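Local coordinates for VirK protein (Legionella pneumophila, PDB 5XTA), which is a VirK family protein of novel fold whose function is not established, probably linked to type II secretion in this pathogen, at residues I14-L26 against A38-I50. The protein carries 3 engineered substitutions. Numbering follows the deposited sequence.
Engineered in segment 38-50: I50 (natural residue Val). With SO4 (sulfate ion), chain E.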
ATOM      1  N   ILE A  14      11.357  -0.220 -14.742  1.00 25.40           N
ATOM      2  CA  ILE A  14      10.211  -1.092 -14.529  1.00 24.62           C
ATOM      3  C   ILE A  14      10.616  -2.558 -14.775  1.00 25.72           C
ATOM      4  O   ILE A  14      10.360  -3.453 -13.941  1.00 25.20           O
ATOM      5  CB  ILE A  14       9.020  -0.668 -15.394  1.00 23.20           C
ATOM      6  CG1 ILE A  14       8.533   0.704 -14.956  1.00 22.32           C
ATOM      7  CG2 ILE A  14       7.877  -1.704 -15.296  1.00 23.23           C
ATOM      8  CD1 ILE A  14       7.662   1.388 -15.971  1.00 23.15           C
ATOM      9  N   ALA A  15      11.314  -2.784 -15.875  1.00 26.27           N
ATOM     10  CA  ALA A  15      11.720  -4.116 -16.271  1.00 28.79           C
ATOM     11  C   ALA A  15      12.687  -4.734 -15.260  1.00 31.61           C
ATOM     12  O   ALA A  15      12.717  -5.944 -15.110  1.00 31.30           O
ATOM     13  CB  ALA A  15      12.322  -4.095 -17.680  1.00 29.32           C
ATOM     14  N   GLU A  16      13.413  -3.881 -14.533  1.00 33.62           N
ATOM     15  CA  GLU A  16      14.365  -4.298 -13.518  1.00 35.24           C
ATOM     16  C   GLU A  16      13.758  -4.375 -12.134  1.00 33.45           C
ATOM     17  O   GLU A  16      14.492  -4.471 -11.151  1.00 31.94           O
ATOM     18  CB  GLU A  16      15.535  -3.323 -13.456  1.00 40.63           C
ATOM     19  CG  GLU A  16      16.560  -3.463 -14.562  1.00 46.66           C
ATOM     20  CD  GLU A  16      17.386  -2.186 -14.760  1.00 51.61           C
ATOM     21  OE1 GLU A  16      17.564  -1.401 -13.794  1.00 55.05           O
ATOM     22  OE2 GLU A  16      17.840  -1.949 -15.901  1.00 57.83           O
ATOM     23  N   GLY A  17      12.440  -4.309 -12.016  1.00 29.71           N
ATOM     24  CA  GLY A  17      11.840  -4.475 -10.712  1.00 28.01           C
ATOM     25  C   GLY A  17      11.897  -3.307  -9.752  1.00 26.13           C
ATOM     26  O   GLY A  17      11.511  -3.471  -8.622  1.00 27.05           O
ATOM     27  N   LYS A  18      12.238  -2.111 -10.198  1.00 25.40           N
ATOM     28  CA  LYS A  18      12.188  -0.947  -9.318  1.00 27.24           C
ATOM     29  C   LYS A  18      10.752  -0.394  -9.103  1.00 26.14           C
ATOM     30  O   LYS A  18       9.986  -0.301  -9.997  1.00 26.41           O
ATOM     31  CB  LYS A  18      13.052   0.143  -9.868  1.00 30.94           C
ATOM     32  CG  LYS A  18      14.522  -0.223  -9.811  1.00 36.79           C
ATOM     33  CD  LYS A  18      15.308   0.647 -10.781  1.00 42.51           C
ATOM     34  CE  LYS A  18      16.814   0.343 -10.788  1.00 47.14           C
ATOM     35  NZ  LYS A  18      17.501   0.953  -9.626  1.00 50.27           N
ATOM     36  N   ARG A  19      10.458   0.021  -7.897  1.00 26.09           N
ATOM     37  CA  ARG A  19       9.201   0.690  -7.611  1.00 26.90           C
ATOM     38  C   ARG A  19       9.297   2.173  -8.027  1.00 26.86           C
ATOM     39  O   ARG A  19      10.232   2.858  -7.680  1.00 27.75           O
ATOM     40  CB  ARG A  19       8.848   0.527  -6.146  1.00 26.04           C
ATOM     41  CG  ARG A  19       7.481   1.143  -5.857  1.00 29.60           C
ATOM     42  CD  ARG A  19       6.754   0.489  -4.712  1.00 31.61           C
ATOM     43  NE  ARG A  19       5.499   1.204  -4.429  1.00 32.89           N
ATOM     44  CZ  ARG A  19       4.706   0.931  -3.407  1.00 34.57           C
ATOM     45  NH1 ARG A  19       5.066  -0.026  -2.565  1.00 36.88           N
ATOM     46  NH2 ARG A  19       3.559   1.615  -3.226  1.00 37.83           N
ATOM     47  N   ILE A  20       8.337   2.624  -8.825  1.00 25.48           N
ATOM     48  CA  ILE A  20       8.328   3.949  -9.411  1.00 24.68           C
ATOM     49  C   ILE A  20       7.554   4.984  -8.565  1.00 24.73           C
ATOM     50  O   ILE A  20       6.487   4.703  -8.040  1.00 23.00           O
ATOM     51  CB  ILE A  20       7.673   3.817 -10.811  1.00 26.74           C
ATOM     52  CG1 ILE A  20       8.495   2.872 -11.732  1.00 29.89           C
ATOM     53  CG2 ILE A  20       7.460   5.134 -11.489  1.00 28.22           C
ATOM     54  CD1 ILE A  20      10.001   3.064 -11.709  1.00 31.24           C
ATOM     55  N   THR A  21       8.055   6.205  -8.515  1.00 23.04           N
ATOM     56  CA  THR A  21       7.371   7.330  -7.884  1.00 23.03           C
ATOM     57  C   THR A  21       7.197   8.458  -8.900  1.00 23.42           C
ATOM     58  O   THR A  21       8.151   8.846  -9.589  1.00 23.07           O
ATOM     59  CB  THR A  21       8.134   7.829  -6.639  1.00 22.54           C
ATOM     60  OG1 THR A  21       8.156   6.792  -5.657  1.00 22.02           O
ATOM     61  CG2 THR A  21       7.444   9.037  -6.009  1.00 22.91           C
ATOM     62  N   PHE A  22       5.974   8.979  -8.962  1.00 24.65           N
ATOM     63  CA  PHE A  22       5.604  10.127  -9.786  1.00 25.25           C
ATOM     64  C   PHE A  22       5.529  11.381  -8.917  1.00 25.91           C
ATOM     65  O   PHE A  22       4.833  11.381  -7.889  1.00 23.53           O
ATOM     66  CB  PHE A  22       4.261   9.917 -10.477  1.00 26.28           C
ATOM     67  CG  PHE A  22       4.233   8.719 -11.346  1.00 28.51           C
ATOM     68  CD1 PHE A  22       4.907   8.712 -12.551  1.00 30.43           C
ATOM     69  CD2 PHE A  22       3.598   7.555 -10.938  1.00 32.51           C
ATOM     70  CE1 PHE A  22       4.915   7.587 -13.366  1.00 30.62           C
ATOM     71  CE2 PHE A  22       3.634   6.423 -11.738  1.00 32.84           C
ATOM     72  CZ  PHE A  22       4.273   6.452 -12.963  1.00 31.45           C
ATOM     73  N   VAL A  23       6.281  12.408  -9.339  1.00 25.40           N
ATOM     74  CA  VAL A  23       6.237  13.742  -8.749  1.00 25.93           C
ATOM     75  C   VAL A  23       5.728  14.751  -9.788  1.00 25.93           C
ATOM     76  O   VAL A  23       6.324  14.947 -10.855  1.00 24.25           O
ATOM     77  CB  VAL A  23       7.578  14.152  -8.147  1.00 27.75           C
ATOM     78  CG1 VAL A  23       7.452  15.476  -7.417  1.00 29.33           C
ATOM     79  CG2 VAL A  23       8.053  13.103  -7.153  1.00 27.14           C
ATOM     80  N   ILE A  24       4.598  15.358  -9.480  1.00 25.28           N
ATOM     81  CA  ILE A  24       3.936  16.245 -10.390  1.00 28.39           C
ATOM     82  C   ILE A  24       3.870  17.627  -9.834  1.00 30.32           C
ATOM     83  O   ILE A  24       3.361  17.839  -8.720  1.00 30.56           O
ATOM     84  CB  ILE A  24       2.542  15.734 -10.695  1.00 31.15           C
ATOM     85  CG1 ILE A  24       2.744  14.274 -11.092  1.00 33.58           C
ATOM     86  CG2 ILE A  24       1.870  16.596 -11.779  1.00 34.48           C
ATOM     87  CD1 ILE A  24       1.676  13.632 -11.889  1.00 36.64           C
ATOM     88  N   ASN A  25       4.357  18.566 -10.639  1.00 30.63           N
ATOM     89  CA  ASN A  25       4.313  20.001 -10.304  1.00 32.65           C
ATOM     90  C   ASN A  25       3.201  20.669 -11.110  1.00 33.21           C
ATOM     91  O   ASN A  25       3.356  20.969 -12.315  1.00 29.77           O
ATOM     92  CB  ASN A  25       5.688  20.602 -10.550  1.00 32.90           C
ATOM     93  CG  ASN A  25       5.821  22.031 -10.057  1.00 35.72           C
ATOM     94  OD1 ASN A  25       4.867  22.687  -9.644  1.00 34.37           O
ATOM     95  ND2 ASN A  25       7.042  22.507 -10.090  1.00 37.05           N
ATOM     96  N   LEU A  26       2.057  20.838 -10.445  1.00 35.46           N
ATOM     97  CA  LEU A  26       0.807  21.258 -11.088  1.00 40.01           C
ATOM     98  C   LEU A  26       0.860  22.588 -11.843  1.00 41.60           C
ATOM     99  O   LEU A  26       0.187  22.751 -12.857  1.00 41.10           O
ATOM    100  CB  LEU A  26      -0.310  21.338 -10.061  1.00 43.95           C
ATOM    101  CG  LEU A  26      -1.171  20.093  -9.829  1.00 46.66           C
ATOM    102  CD1 LEU A  26      -0.399  18.797  -9.819  1.00 47.29           C
ATOM    103  CD2 LEU A  26      -1.938  20.254  -8.528  1.00 50.90           C
ATOM    104  N   ALA A  38       0.946  23.252  -6.448  1.00 39.83           N
ATOM    105  CA  ALA A  38       1.142  22.149  -5.540  1.00 37.79           C
ATOM    106  C   ALA A  38       2.092  21.180  -6.178  1.00 34.72           C
ATOM    107  O   ALA A  38       2.210  21.137  -7.394  1.00 33.81           O
ATOM    108  CB  ALA A  38      -0.173  21.455  -5.199  1.00 37.95           C
ATOM    109  N   ILE A  39       2.830  20.472  -5.342  1.00 32.55           N
ATOM    110  CA  ILE A  39       3.589  19.340  -5.778  1.00 31.67           C
ATOM    111  C   ILE A  39       2.893  18.131  -5.252  1.00 30.04           C
ATOM    112  O   ILE A  39       2.541  18.093  -4.098  1.00 29.91           O
ATOM    113  CB  ILE A  39       5.024  19.445  -5.277  1.00 34.83           C
ATOM    114  CG1 ILE A  39       5.623  20.707  -5.942  1.00 39.48           C
ATOM    115  CG2 ILE A  39       5.839  18.186  -5.616  1.00 31.95           C
ATOM    116  CD1 ILE A  39       7.128  20.869  -5.824  1.00 42.86           C
ATOM    117  N   VAL A  40       2.694  17.138  -6.105  1.00 27.43           N
ATOM    118  CA  VAL A  40       2.028  15.918  -5.716  1.00 27.02           C
ATOM    119  C   VAL A  40       2.936  14.744  -6.030  1.00 24.15           C
ATOM    120  O   VAL A  40       3.391  14.590  -7.164  1.00 21.93           O
ATOM    121  CB  VAL A  40       0.728  15.758  -6.476  1.00 30.04           C
ATOM    122  CG1 VAL A  40       0.035  14.448  -6.105  1.00 32.83           C
ATOM    123  CG2 VAL A  40      -0.161  16.929  -6.161  1.00 32.84           C
ATOM    124  N   SER A  41       3.185  13.921  -5.020  1.00 22.32           N
ATOM    125  CA  SER A  41       4.010  12.734  -5.152  1.00 20.65           C
ATOM    126  C   SER A  41       3.121  11.523  -4.917  1.00 22.07           C
ATOM    127  O   SER A  41       2.307  11.492  -3.950  1.00 21.16           O
ATOM    128  CB  SER A  41       5.133  12.790  -4.133  1.00 20.67           C
ATOM    129  OG  SER A  41       5.779  11.540  -3.986  1.00 20.27           O
ATOM    130  N   VAL A  42       3.269  10.520  -5.775  1.00 21.32           N
ATOM    131  CA  VAL A  42       2.481   9.277  -5.638  1.00 21.72           C
ATOM    132  C   VAL A  42       3.375   8.116  -6.035  1.00 20.29           C
ATOM    133  O   VAL A  42       4.017   8.171  -7.061  1.00 18.80           O
ATOM    134  CB  VAL A  42       1.221   9.241  -6.553  1.00 26.34           C
ATOM    135  CG1 VAL A  42       0.483   7.894  -6.462  1.00 27.93           C
ATOM    136  CG2 VAL A  42       0.234  10.356  -6.202  1.00 29.00           C
ATOM    137  N   THR A  43       3.353   7.046  -5.245  1.00 20.23           N
ATOM    138  CA  THR A  43       4.041   5.821  -5.612  1.00 21.59           C
ATOM    139  C   THR A  43       3.049   4.653  -5.646  1.00 22.54           C
ATOM    140  O   THR A  43       2.702   4.106  -4.630  1.00 23.42           O
ATOM    141  CB  THR A  43       5.338   5.524  -4.796  1.00 24.29           C
ATOM    142  OG1 THR A  43       5.862   4.237  -5.177  1.00 25.74           O
ATOM    143  CG2 THR A  43       5.150   5.501  -3.341  1.00 24.40           C
ATOM    144  N   PRO A  44       2.603   4.270  -6.850  1.00 24.05           N
ATOM    145  CA  PRO A  44       1.727   3.110  -6.985  1.00 24.01           C
ATOM    146  C   PRO A  44       2.475   1.827  -6.791  1.00 23.57           C
ATOM    147  O   PRO A  44       3.670   1.767  -7.053  1.00 24.22           O
ATOM    148  CB  PRO A  44       1.194   3.224  -8.402  1.00 24.15           C
ATOM    149  CG  PRO A  44       1.901   4.381  -9.047  1.00 27.44           C
ATOM    150  CD  PRO A  44       2.992   4.851  -8.145  1.00 24.12           C
ATOM    151  N   ASN A  45       1.800   0.784  -6.318  1.00 24.33           N
ATOM    152  CA  ASN A  45       2.482  -0.511  -6.151  1.00 25.45           C
ATOM    153  C   ASN A  45       2.523  -1.349  -7.440  1.00 27.62           C
ATOM    154  O   ASN A  45       3.105  -2.427  -7.432  1.00 29.17           O
ATOM    155  CB  ASN A  45       1.846  -1.298  -5.019  1.00 28.30           C
ATOM    156  CG  ASN A  45       0.628  -2.055  -5.448  1.00 30.13           C
ATOM    157  OD1 ASN A  45      -0.241  -1.519  -6.164  1.00 28.11           O
ATOM    158  ND2 ASN A  45       0.542  -3.314  -5.026  1.00 32.66           N
ATOM    159  N   ALA A  46       1.888  -0.842  -8.516  1.00 26.31           N
ATOM    160  CA  ALA A  46       1.812  -1.492  -9.829  1.00 26.69           C
ATOM    161  C   ALA A  46       1.928  -0.472 -10.972  1.00 25.48           C
ATOM    162  O   ALA A  46       1.505   0.675 -10.857  1.00 26.42           O
ATOM    163  CB  ALA A  46       0.499  -2.236  -9.959  1.00 27.05           C
ATOM    164  N   VAL A  47       2.546  -0.896 -12.066  1.00 25.88           N
ATOM    165  CA  VAL A  47       2.816  -0.021 -13.208  1.00 23.06           C
ATOM    166  C   VAL A  47       3.003  -0.950 -14.413  1.00 23.45           C
ATOM    167  O   VAL A  47       3.382  -2.149 -14.263  1.00 22.45           O
ATOM    168  CB  VAL A  47       4.039   0.905 -12.928  1.00 23.02           C
ATOM    169  CG1 VAL A  47       5.277   0.085 -12.671  1.00 24.55           C
ATOM    170  CG2 VAL A  47       4.299   1.898 -14.052  1.00 21.96           C
HETATM  171  N   MSE A  48       2.737  -0.406 -15.591  1.00 22.80           N
HETATM  172  CA  MSE A  48       2.767  -1.213 -16.816  1.00 25.01           C
HETATM  173  C   MSE A  48       3.439  -0.456 -17.903  1.00 24.31           C
HETATM  174  O   MSE A  48       3.317   0.759 -17.952  1.00 22.61           O
HETATM  175  CB  MSE A  48       1.412  -1.518 -17.407  1.00 28.23           C
HETATM  176  CG  MSE A  48       0.386  -1.959 -16.402  1.00 34.79           C
HETATM  177 SE   MSE A  48      -1.267  -2.585 -17.323  1.00 48.73          SE
HETATM  178  CE  MSE A  48      -0.580  -3.582 -18.889  1.00 42.78           C
ATOM    179  N   VAL A  49       4.120  -1.192 -18.785  1.00 23.38           N
ATOM    180  CA  VAL A  49       4.627  -0.659 -20.039  1.00 25.71           C
ATOM    181  C   VAL A  49       3.838  -1.343 -21.138  1.00 27.15           C
ATOM    182  O   VAL A  49       3.816  -2.557 -21.185  1.00 27.62           O
ATOM    183  CB  VAL A  49       6.104  -0.969 -20.219  1.00 26.50           C
ATOM    184  CG1 VAL A  49       6.626  -0.311 -21.490  1.00 27.20           C
ATOM    185  CG2 VAL A  49       6.895  -0.493 -18.998  1.00 25.99           C
ATOM    186  N   ILE A  50       3.139  -0.553 -21.946  1.00 27.77           N
ATOM    187  CA  ILE A  50       2.302  -1.050 -23.028  1.00 32.45           C
ATOM    188  C   ILE A  50       3.067  -0.878 -24.329  1.00 33.47           C
ATOM    189  O   ILE A  50       3.428   0.252 -24.694  1.00 30.51           O
ATOM    190  CB  ILE A  50       0.987  -0.278 -23.195  1.00 35.17           C
ATOM    191  CG1 ILE A  50       0.289  -0.034 -21.866  1.00 36.78           C
ATOM    192  CG2 ILE A  50       0.059  -1.021 -24.161  1.00 38.02           C
ATOM    193  CD1 ILE A  50      -0.152  -1.298 -21.190  1.00 38.27           C
TER
HETATM  194  S   SO4 E 201       2.515   0.227  -0.006  1.00 42.29           S
HETATM  195  O1  SO4 E 201       3.979   0.365   0.088  1.00 41.02           O
HETATM  196  O2  SO4 E 201       2.274   0.027  -1.450  1.00 49.80           O
HETATM  197  O3  SO4 E 201       2.162  -0.955   0.770  1.00 49.65           O
HETATM  198  O4  SO4 E 201       1.852   1.455   0.445  1.00 52.72           O
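R19 reaches across to the chain at T43 and P44 with its side chain fully extended, CG anti to the backbone N (chi1 -176°). Its NH2 donates to T43 O at 3.0 Å; that oxygen lies close to the guanidinium plane, although the donor stands well above the plane of the carbonyl. NE adds two weak, bent bonds, to T43 OG1 and P44 O, and CA of N45 lies over one guanidinium face. The outer end of the group grips a sulfate ion, probably from the crystallisation liquor, through NH2 to O2 (2.7 Å) and NH1 to O1. NH1 of R19 from each of the other three subunits binds the same ion, so four arginines converge on one anion. T43 OG1 donates to I20 O at 3.0 Å, tying the hydroxyl to the chain just beyond R19.

From here strands 21-25 and 38-42 run antiparallel, F22 and I24 being hydrogen-bonded pairs with V42 and V40, and L26 N closing the far end on A38 O. On one face the edge of the F22 ring meets P44 (CE2 to CG 3.8 Å); on the other, V23 CG1 packs on I39 CG2 at 3.6 Å. Beyond R19, away from the strand pair, I14 CD1 touches V49 CG2 at 3.6 Å and V47 CG2 at 3.9 Å. I14 lies in the last turn of helix 7-15, which a Schellman motif ends, with G17 as C-prime and its N bonded to I14 O; the chain then turns toward R19.

Strand 21-25 is the middle of a three-stranded sheet, between 38-42 and 116-119, and F22 also meets the rings of F80 and F116. After P44 the chain passes to strand 46-50, outermost in the six-stranded sheet within this chain, beside 54-63; strands 38-42 and 46-50 pair antiparallel with strands of two different neighbouring subunits, carrying both sheets across the interfaces.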